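Local coordinates for CRISPR-associated protein, Cse1 family (Acidimicrobium ferrooxidans, PDB 4H3T) that is a Cse1-family protein, probably the large subunit of a type I-E CRISPR Cascade complex that helps recognise foreign DNA, at residues A75-S87 with L210-Q222. The protein carries 1 engineered substitution. Numbering follows the deposited sequence.
Sequences AEWGRLWEADRFS and LRETLLLNLVPWQ
Trp81 packs on Leu215 where helices 75-82 and 210-217 run antiparallel, their axes 171° apart and 10.6 Å at closest approach. Arg211 reaches across to the backbone around Leu80 and the loop after it. Its CG stands anti to the backbone N (chi1 -179°), and the chain stays extended to NE, which carries the guanidinium into the loop at 83-86. There Arg211 NH2 donates to Leu80 O at 2.8 Å, with the acceptor close to the guanidinium plane; NH1 adds a weak bond to the same oxygen. A water bridges NH2, weakly, to Arg85 O. One face of the guanidinium lies against the Asp84-Arg85 backbone and the other meets Leu215 CD1. Arg211 NE sits over the centre of one face of the Phe86 ring, the guanidinium and ring planes 58° apart. Arg211 CZ is 4.5 Å from the Phe86 ring centroid in a cation-pi contact. With an alanine at Arg211, Leu80 O would probably lose both of these donors and the Phe86 ring its cation-pi partner. Further along, Trp77 NE1 donates to Leu215 O at 2.8 Å. The oxygen lies in the indole plane, but the nitrogen sits above the carbonyl plane. Trp77 CB also touches Pro220 CG at 3.7 Å. Trp81 CE3, at the ring edge, meets Leu215 CB at 3.8 Å. Helix 52-68 packs on Leu214. This is antiparallel helix-helix packing within the Cse1 family region, with an arginine side chain from 210-217 bonded to a backbone carbonyl of helix 75-82.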
ATOM      1  N   ALA A  75      15.210   0.306 -24.301  1.00 61.63           N
ATOM      2  CA  ALA A  75      15.453   1.431 -25.207  1.00 61.62           C
ATOM      3  C   ALA A  75      14.240   2.326 -25.250  1.00 61.84           C
ATOM      4  O   ALA A  75      14.399   3.536 -25.140  1.00 61.52           O
ATOM      5  CB  ALA A  75      15.828   0.969 -26.640  1.00 63.61           C
ATOM      6  N   GLU A  76      13.020   1.757 -25.367  1.00 59.92           N
ATOM      7  CA  GLU A  76      11.821   2.595 -25.363  1.00 59.51           C
ATOM      8  C   GLU A  76      11.685   3.293 -24.017  1.00 60.42           C
ATOM      9  O   GLU A  76      11.334   4.476 -23.979  1.00 58.26           O
ATOM     10  CB  GLU A  76      10.538   1.800 -25.696  1.00 59.48           C
ATOM     11  CG  GLU A  76      10.435   1.417 -27.164  1.00 65.47           C
ATOM     12  CD  GLU A  76       9.164   0.697 -27.582  1.00 83.14           C
ATOM     13  OE1 GLU A  76       8.210   0.609 -26.772  1.00 61.96           O
ATOM     14  OE2 GLU A  76       9.138   0.192 -28.728  1.00 79.63           O
ATOM     15  N   TRP A  77      11.942   2.584 -22.904  1.00 56.57           N
ATOM     16  CA  TRP A  77      11.801   3.224 -21.587  1.00 54.42           C
ATOM     17  C   TRP A  77      12.761   4.427 -21.482  1.00 57.37           C
ATOM     18  O   TRP A  77      12.377   5.483 -21.043  1.00 56.19           O
ATOM     19  CB  TRP A  77      12.091   2.214 -20.459  1.00 52.41           C
ATOM     20  CG  TRP A  77      11.742   2.714 -19.100  1.00 51.56           C
ATOM     21  CD1 TRP A  77      10.557   2.557 -18.437  1.00 52.73           C
ATOM     22  CD2 TRP A  77      12.597   3.446 -18.219  1.00 51.89           C
ATOM     23  NE1 TRP A  77      10.568   3.270 -17.271  1.00 50.29           N
ATOM     24  CE2 TRP A  77      11.811   3.844 -17.114  1.00 53.60           C
ATOM     25  CE3 TRP A  77      13.884   3.962 -18.335  1.00 54.03           C
ATOM     26  CZ2 TRP A  77      12.347   4.608 -16.057  1.00 52.15           C
ATOM     27  CZ3 TRP A  77      14.404   4.707 -17.298  1.00 55.58           C
ATOM     28  CH2 TRP A  77      13.628   5.068 -16.205  1.00 54.07           C
ATOM     29  N   GLY A  78      13.989   4.201 -21.874  1.00 56.52           N
ATOM     30  CA  GLY A  78      15.059   5.187 -21.928  1.00 58.89           C
ATOM     31  C   GLY A  78      14.682   6.435 -22.717  1.00 63.42           C
ATOM     32  O   GLY A  78      14.891   7.546 -22.238  1.00 64.15           O
ATOM     33  N   ARG A  79      14.062   6.284 -23.888  1.00 60.45           N
ATOM     34  CA  ARG A  79      13.644   7.474 -24.654  1.00 62.21           C
ATOM     35  C   ARG A  79      12.505   8.228 -23.937  1.00 63.26           C
ATOM     36  O   ARG A  79      12.426   9.443 -24.019  1.00 63.51           O
ATOM     37  CB  ARG A  79      13.225   7.122 -26.104  1.00 63.79           C
ATOM     38  CG  ARG A  79      14.417   6.728 -27.016  1.00 79.12           C
ATOM     39  CD  ARG A  79      13.957   6.548 -28.472  1.00 76.82           C
ATOM     40  NE  ARG A  79      13.334   5.237 -28.671  1.00 82.97           N
ATOM     41  CZ  ARG A  79      13.992   4.096 -28.893  1.00 91.97           C
ATOM     42  NH1 ARG A  79      15.318   4.085 -28.974  1.00 90.26           N
ATOM     43  NH2 ARG A  79      13.325   2.959 -29.036  1.00 82.22           N
ATOM     44  N   LEU A  80      11.643   7.535 -23.210  1.00 56.68           N
ATOM     45  CA  LEU A  80      10.597   8.220 -22.435  1.00 54.29           C
ATOM     46  C   LEU A  80      11.207   8.983 -21.246  1.00 60.17           C
ATOM     47  O   LEU A  80      10.869  10.150 -21.026  1.00 58.90           O
ATOM     48  CB  LEU A  80       9.568   7.210 -21.928  1.00 51.20           C
ATOM     49  CG  LEU A  80       8.737   6.579 -23.009  1.00 54.67           C
ATOM     50  CD1 LEU A  80       7.964   5.396 -22.483  1.00 52.42           C
ATOM     51  CD2 LEU A  80       7.721   7.557 -23.570  1.00 57.56           C
ATOM     52  N   TRP A  81      12.131   8.337 -20.510  1.00 57.45           N
ATOM     53  CA  TRP A  81      12.780   8.946 -19.358  1.00 57.84           C
ATOM     54  C   TRP A  81      13.550  10.209 -19.776  1.00 62.75           C
ATOM     55  O   TRP A  81      13.447  11.207 -19.088  1.00 61.84           O
ATOM     56  CB  TRP A  81      13.713   7.945 -18.676  1.00 58.58           C
ATOM     57  CG  TRP A  81      14.299   8.469 -17.404  1.00 60.30           C
ATOM     58  CD1 TRP A  81      15.528   9.043 -17.246  1.00 65.14           C
ATOM     59  CD2 TRP A  81      13.622   8.607 -16.141  1.00 58.98           C
ATOM     60  NE1 TRP A  81      15.691   9.452 -15.941  1.00 65.38           N
ATOM     61  CE2 TRP A  81      14.524   9.230 -15.252  1.00 65.19           C
ATOM     62  CE3 TRP A  81      12.353   8.236 -15.664  1.00 58.42           C
ATOM     63  CZ2 TRP A  81      14.194   9.490 -13.916  1.00 64.46           C
ATOM     64  CZ3 TRP A  81      12.045   8.463 -14.331  1.00 59.28           C
ATOM     65  CH2 TRP A  81      12.959   9.088 -13.479  1.00 61.23           C
ATOM     66  N   GLU A  82      14.275  10.166 -20.915  1.00 61.12           N
ATOM     67  CA  GLU A  82      15.089  11.291 -21.410  1.00 63.82           C
ATOM     68  C   GLU A  82      14.219  12.440 -21.976  1.00 68.16           C
ATOM     69  O   GLU A  82      14.703  13.569 -22.057  1.00 69.62           O
ATOM     70  CB  GLU A  82      16.087  10.798 -22.489  1.00 67.63           C
ATOM     71  CG  GLU A  82      17.136   9.805 -21.990  1.00 79.31           C
ATOM     72  CD  GLU A  82      17.786   8.897 -23.033  1.00 99.84           C
ATOM     73  OE1 GLU A  82      17.587   9.128 -24.251  1.00 82.68           O
ATOM     74  OE2 GLU A  82      18.472   7.928 -22.626  1.00 85.06           O
ATOM     75  N   ALA A  83      12.969  12.169 -22.390  1.00 63.17           N
ATOM     76  CA  ALA A  83      12.061  13.221 -22.876  1.00 64.33           C
ATOM     77  C   ALA A  83      11.513  13.975 -21.667  1.00 66.48           C
ATOM     78  O   ALA A  83      11.615  13.451 -20.559  1.00 66.36           O
ATOM     79  CB  ALA A  83      10.925  12.613 -23.705  1.00 64.19           C
ATOM     80  N   ASP A  84      10.926  15.174 -21.835  1.00 60.09           N
ATOM     81  CA  ASP A  84      10.482  15.949 -20.671  1.00 60.77           C
ATOM     82  C   ASP A  84       8.965  15.954 -20.453  1.00 64.37           C
ATOM     83  O   ASP A  84       8.510  16.471 -19.433  1.00 62.94           O
ATOM     84  CB  ASP A  84      10.979  17.388 -20.747  1.00 66.44           C
ATOM     85  CG  ASP A  84      10.248  18.247 -21.730  1.00 87.47           C
ATOM     86  OD1 ASP A  84       9.877  17.726 -22.807  1.00 88.00           O
ATOM     87  OD2 ASP A  84      10.029  19.441 -21.422  1.00103.97           O
ATOM     88  N   ARG A  85       8.198  15.438 -21.411  1.00 59.98           N
ATOM     89  CA  ARG A  85       6.749  15.396 -21.291  1.00 58.20           C
ATOM     90  C   ARG A  85       6.205  14.296 -22.207  1.00 59.01           C
ATOM     91  O   ARG A  85       6.915  13.790 -23.097  1.00 59.55           O
ATOM     92  CB  ARG A  85       6.152  16.778 -21.624  1.00 59.51           C
ATOM     93  CG  ARG A  85       6.372  17.189 -23.060  1.00 70.65           C
ATOM     94  CD  ARG A  85       5.788  18.547 -23.479  1.00 86.20           C
ATOM     95  NE  ARG A  85       6.134  19.682 -22.623  1.00 94.49           N
ATOM     96  CZ  ARG A  85       7.291  20.345 -22.634  1.00119.47           C
ATOM     97  NH1 ARG A  85       7.480  21.375 -21.816  1.00106.12           N
ATOM     98  NH2 ARG A  85       8.275  19.976 -23.451  1.00118.17           N
ATOM     99  N   PHE A  86       4.961  13.940 -21.983  1.00 54.71           N
ATOM    100  CA  PHE A  86       4.268  12.966 -22.818  1.00 54.34           C
ATOM    101  C   PHE A  86       3.704  13.690 -24.046  1.00 59.91           C
ATOM    102  O   PHE A  86       3.396  14.875 -24.005  1.00 59.30           O
ATOM    103  CB  PHE A  86       3.145  12.234 -22.047  1.00 52.81           C
ATOM    104  CG  PHE A  86       3.598  11.321 -20.928  1.00 52.40           C
ATOM    105  CD1 PHE A  86       4.518  10.305 -21.161  1.00 57.51           C
ATOM    106  CD2 PHE A  86       3.092  11.465 -19.652  1.00 52.26           C
ATOM    107  CE1 PHE A  86       4.866   9.408 -20.131  1.00 55.34           C
ATOM    108  CE2 PHE A  86       3.411  10.555 -18.643  1.00 54.23           C
ATOM    109  CZ  PHE A  86       4.308   9.541 -18.893  1.00 52.77           C
ATOM    110  N   SER A  87       3.608  12.959 -25.141  1.00 58.76           N
ATOM    111  CA  SER A  87       3.105  13.464 -26.407  1.00 59.15           C
ATOM    112  C   SER A  87       1.614  13.745 -26.346  1.00 61.14           C
ATOM    113  O   SER A  87       0.819  12.797 -26.199  1.00 56.11           O
ATOM    114  CB  SER A  87       3.372  12.433 -27.501  1.00 61.69           C
ATOM    115  OG  SER A  87       2.739  12.772 -28.717  1.00 66.17           O
ATOM    116  N   LEU A 210       4.683  13.397 -11.209  1.00 44.96           N
ATOM    117  CA  LEU A 210       3.824  12.297 -11.615  1.00 42.53           C
ATOM    118  C   LEU A 210       4.360  11.613 -12.840  1.00 44.91           C
ATOM    119  O   LEU A 210       4.266  10.421 -12.934  1.00 43.94           O
ATOM    120  CB  LEU A 210       2.402  12.775 -11.900  1.00 43.60           C
ATOM    121  CG  LEU A 210       1.384  11.682 -12.229  1.00 46.76           C
ATOM    122  CD1 LEU A 210       1.275  10.629 -11.106  1.00 44.35           C
ATOM    123  CD2 LEU A 210       0.060  12.286 -12.495  1.00 48.02           C
ATOM    124  N   ARG A 211       4.992  12.344 -13.746  1.00 45.88           N
ATOM    125  CA  ARG A 211       5.578  11.732 -14.936  1.00 48.04           C
ATOM    126  C   ARG A 211       6.694  10.773 -14.543  1.00 49.96           C
ATOM    127  O   ARG A 211       6.723   9.660 -15.062  1.00 47.84           O
ATOM    128  CB  ARG A 211       6.088  12.788 -15.911  1.00 47.53           C
ATOM    129  CG  ARG A 211       6.666  12.185 -17.142  1.00 47.35           C
ATOM    130  CD  ARG A 211       6.761  13.200 -18.258  1.00 57.78           C
ATOM    131  NE  ARG A 211       7.015  12.493 -19.511  1.00 58.78           N
ATOM    132  CZ  ARG A 211       8.195  12.022 -19.897  1.00 63.13           C
ATOM    133  NH1 ARG A 211       9.274  12.202 -19.143  1.00 57.90           N
ATOM    134  NH2 ARG A 211       8.302  11.351 -21.031  1.00 59.44           N
ATOM    135  N   GLU A 212       7.557  11.160 -13.590  1.00 47.68           N
ATOM    136  CA  GLU A 212       8.605  10.267 -13.055  1.00 46.59           C
ATOM    137  C   GLU A 212       8.015   9.047 -12.390  1.00 45.93           C
ATOM    138  O   GLU A 212       8.466   7.944 -12.633  1.00 45.13           O
ATOM    139  CB  GLU A 212       9.472  10.950 -12.005  1.00 49.15           C
ATOM    140  CG  GLU A 212      10.399  12.017 -12.494  1.00 61.04           C
ATOM    141  CD  GLU A 212      11.351  12.483 -11.405  1.00 78.87           C
ATOM    142  OE1 GLU A 212      11.380  11.875 -10.304  1.00 58.25           O
ATOM    143  OE2 GLU A 212      12.062  13.480 -11.658  1.00 74.97           O
ATOM    144  N   THR A 213       7.000   9.245 -11.530  1.00 44.37           N
ATOM    145  CA  THR A 213       6.282   8.151 -10.861  1.00 43.08           C
ATOM    146  C   THR A 213       5.712   7.173 -11.863  1.00 45.22           C
ATOM    147  O   THR A 213       5.839   5.969 -11.692  1.00 42.85           O
ATOM    148  CB  THR A 213       5.144   8.721  -9.997  1.00 42.93           C
ATOM    149  OG1 THR A 213       5.742   9.534  -8.989  1.00 43.94           O
ATOM    150  CG2 THR A 213       4.235   7.647  -9.393  1.00 42.13           C
ATOM    151  N   LEU A 214       5.069   7.681 -12.898  1.00 42.27           N
ATOM    152  CA  LEU A 214       4.507   6.795 -13.914  1.00 42.25           C
ATOM    153  C   LEU A 214       5.604   6.003 -14.626  1.00 47.94           C
ATOM    154  O   LEU A 214       5.497   4.787 -14.702  1.00 45.81           O
ATOM    155  CB  LEU A 214       3.697   7.573 -14.921  1.00 42.61           C
ATOM    156  CG  LEU A 214       2.389   8.185 -14.393  1.00 44.49           C
ATOM    157  CD1 LEU A 214       1.767   9.058 -15.505  1.00 43.95           C
ATOM    158  CD2 LEU A 214       1.386   7.126 -13.893  1.00 46.28           C
ATOM    159  N   LEU A 215       6.689   6.635 -14.971  1.00 44.74           N
ATOM    160  CA  LEU A 215       7.813   5.931 -15.616  1.00 46.04           C
ATOM    161  C   LEU A 215       8.530   4.931 -14.684  1.00 47.44           C
ATOM    162  O   LEU A 215       8.894   3.843 -15.159  1.00 47.88           O
ATOM    163  CB  LEU A 215       8.793   6.920 -16.196  1.00 47.75           C
ATOM    164  CG  LEU A 215       8.212   7.768 -17.388  1.00 51.85           C
ATOM    165  CD1 LEU A 215       9.226   8.729 -17.889  1.00 52.34           C
ATOM    166  CD2 LEU A 215       7.772   6.895 -18.549  1.00 56.17           C
ATOM    167  N   LEU A 216       8.696   5.238 -13.394  1.00 45.30           N
ATOM    168  CA  LEU A 216       9.274   4.280 -12.416  1.00 44.27           C
ATOM    169  C   LEU A 216       8.426   3.031 -12.312  1.00 46.41           C
ATOM    170  O   LEU A 216       8.963   1.987 -11.932  1.00 47.11           O
ATOM    171  CB  LEU A 216       9.407   4.929 -11.024  1.00 43.11           C
ATOM    172  CG  LEU A 216      10.456   6.080 -11.015  1.00 47.99           C
ATOM    173  CD1 LEU A 216      10.346   6.947  -9.740  1.00 48.86           C
ATOM    174  CD2 LEU A 216      11.857   5.527 -11.131  1.00 48.52           C
ATOM    175  N   ASN A 217       7.094   3.136 -12.589  1.00 40.24           N
ATOM    176  CA  ASN A 217       6.152   2.023 -12.490  1.00 40.21           C
ATOM    177  C   ASN A 217       5.865   1.331 -13.826  1.00 47.88           C
ATOM    178  O   ASN A 217       5.231   0.250 -13.819  1.00 49.50           O
ATOM    179  CB  ASN A 217       4.833   2.497 -11.866  1.00 41.87           C
ATOM    180  CG  ASN A 217       4.930   2.665 -10.400  1.00 48.05           C
ATOM    181  OD1 ASN A 217       4.779   1.701  -9.699  1.00 42.03           O
ATOM    182  ND2 ASN A 217       5.274   3.849  -9.914  1.00 39.70           N
ATOM    183  N   LEU A 218       6.281   1.940 -14.938  1.00 44.22           N
ATOM    184  CA  LEU A 218       6.061   1.397 -16.271  1.00 44.85           C
ATOM    185  C   LEU A 218       7.184   0.457 -16.608  1.00 47.07           C
ATOM    186  O   LEU A 218       7.970   0.681 -17.497  1.00 48.23           O
ATOM    187  CB  LEU A 218       5.882   2.480 -17.316  1.00 45.41           C
ATOM    188  CG  LEU A 218       4.535   3.212 -17.240  1.00 50.83           C
ATOM    189  CD1 LEU A 218       4.657   4.535 -18.003  1.00 55.36           C
ATOM    190  CD2 LEU A 218       3.411   2.349 -17.727  1.00 49.83           C
ATOM    191  N   VAL A 219       7.150  -0.696 -15.953  1.00 46.00           N
ATOM    192  CA  VAL A 219       8.128  -1.721 -16.191  1.00 44.96           C
ATOM    193  C   VAL A 219       8.009  -2.178 -17.689  1.00 48.20           C
ATOM    194  O   VAL A 219       6.894  -2.579 -18.133  1.00 45.52           O
ATOM    195  CB  VAL A 219       7.937  -2.931 -15.233  1.00 48.20           C
ATOM    196  CG1 VAL A 219       9.030  -3.972 -15.467  1.00 49.92           C
ATOM    197  CG2 VAL A 219       7.874  -2.505 -13.757  1.00 46.83           C
ATOM    198  N   PRO A 220       9.113  -2.203 -18.442  1.00 45.35           N
ATOM    199  CA  PRO A 220       9.006  -2.648 -19.832  1.00 48.04           C
ATOM    200  C   PRO A 220       8.574  -4.118 -19.939  1.00 53.77           C
ATOM    201  O   PRO A 220       8.921  -4.937 -19.073  1.00 50.97           O
ATOM    202  CB  PRO A 220      10.410  -2.400 -20.380  1.00 50.86           C
ATOM    203  CG  PRO A 220      10.875  -1.226 -19.634  1.00 52.65           C
ATOM    204  CD  PRO A 220      10.428  -1.594 -18.213  1.00 46.64           C
ATOM    205  N   TRP A 221       7.797  -4.440 -21.011  1.00 50.54           N
ATOM    206  CA  TRP A 221       7.255  -5.787 -21.244  1.00 50.98           C
ATOM    207  C   TRP A 221       8.368  -6.854 -21.351  1.00 54.54           C
ATOM    208  O   TRP A 221       8.137  -8.006 -21.009  1.00 54.94           O
ATOM    209  CB  TRP A 221       6.417  -5.801 -22.525  1.00 51.80           C
ATOM    210  CG  TRP A 221       5.235  -4.892 -22.503  1.00 50.59           C
ATOM    211  CD1 TRP A 221       4.567  -4.412 -21.410  1.00 52.36           C
ATOM    212  CD2 TRP A 221       4.624  -4.291 -23.643  1.00 50.21           C
ATOM    213  NE1 TRP A 221       3.561  -3.570 -21.806  1.00 50.46           N
ATOM    214  CE2 TRP A 221       3.519  -3.545 -23.177  1.00 52.86           C
ATOM    215  CE3 TRP A 221       4.836  -4.401 -25.028  1.00 52.44           C
ATOM    216  CZ2 TRP A 221       2.698  -2.836 -24.038  1.00 52.03           C
ATOM    217  CZ3 TRP A 221       4.007  -3.697 -25.882  1.00 53.38           C
ATOM    218  CH2 TRP A 221       2.989  -2.885 -25.379  1.00 52.46           C
ATOM    219  N   GLN A 222       9.578  -6.461 -21.777  1.00 50.44           N
ATOM    220  CA  GLN A 222      10.731  -7.354 -21.880  1.00 52.21           C
ATOM    221  C   GLN A 222      11.124  -7.964 -20.522  1.00 54.14           C
ATOM    222  O   GLN A 222      11.710  -9.027 -20.496  1.00 54.88           O
ATOM    223  CB  GLN A 222      11.911  -6.563 -22.467  1.00 54.63           C
ATOM    224  CG  GLN A 222      13.124  -7.320 -22.903  1.00 75.15           C
ATOM    225  CD  GLN A 222      14.268  -6.372 -23.293  1.00 89.21           C
ATOM    226  OE1 GLN A 222      14.309  -5.165 -22.957  1.00 78.45           O
ATOM    227  NE2 GLN A 222      15.309  -6.939 -23.846  1.00 78.84           N
TER
HETATM  228  O   HOH W   1       7.358  11.059 -23.832  1.00 55.30           O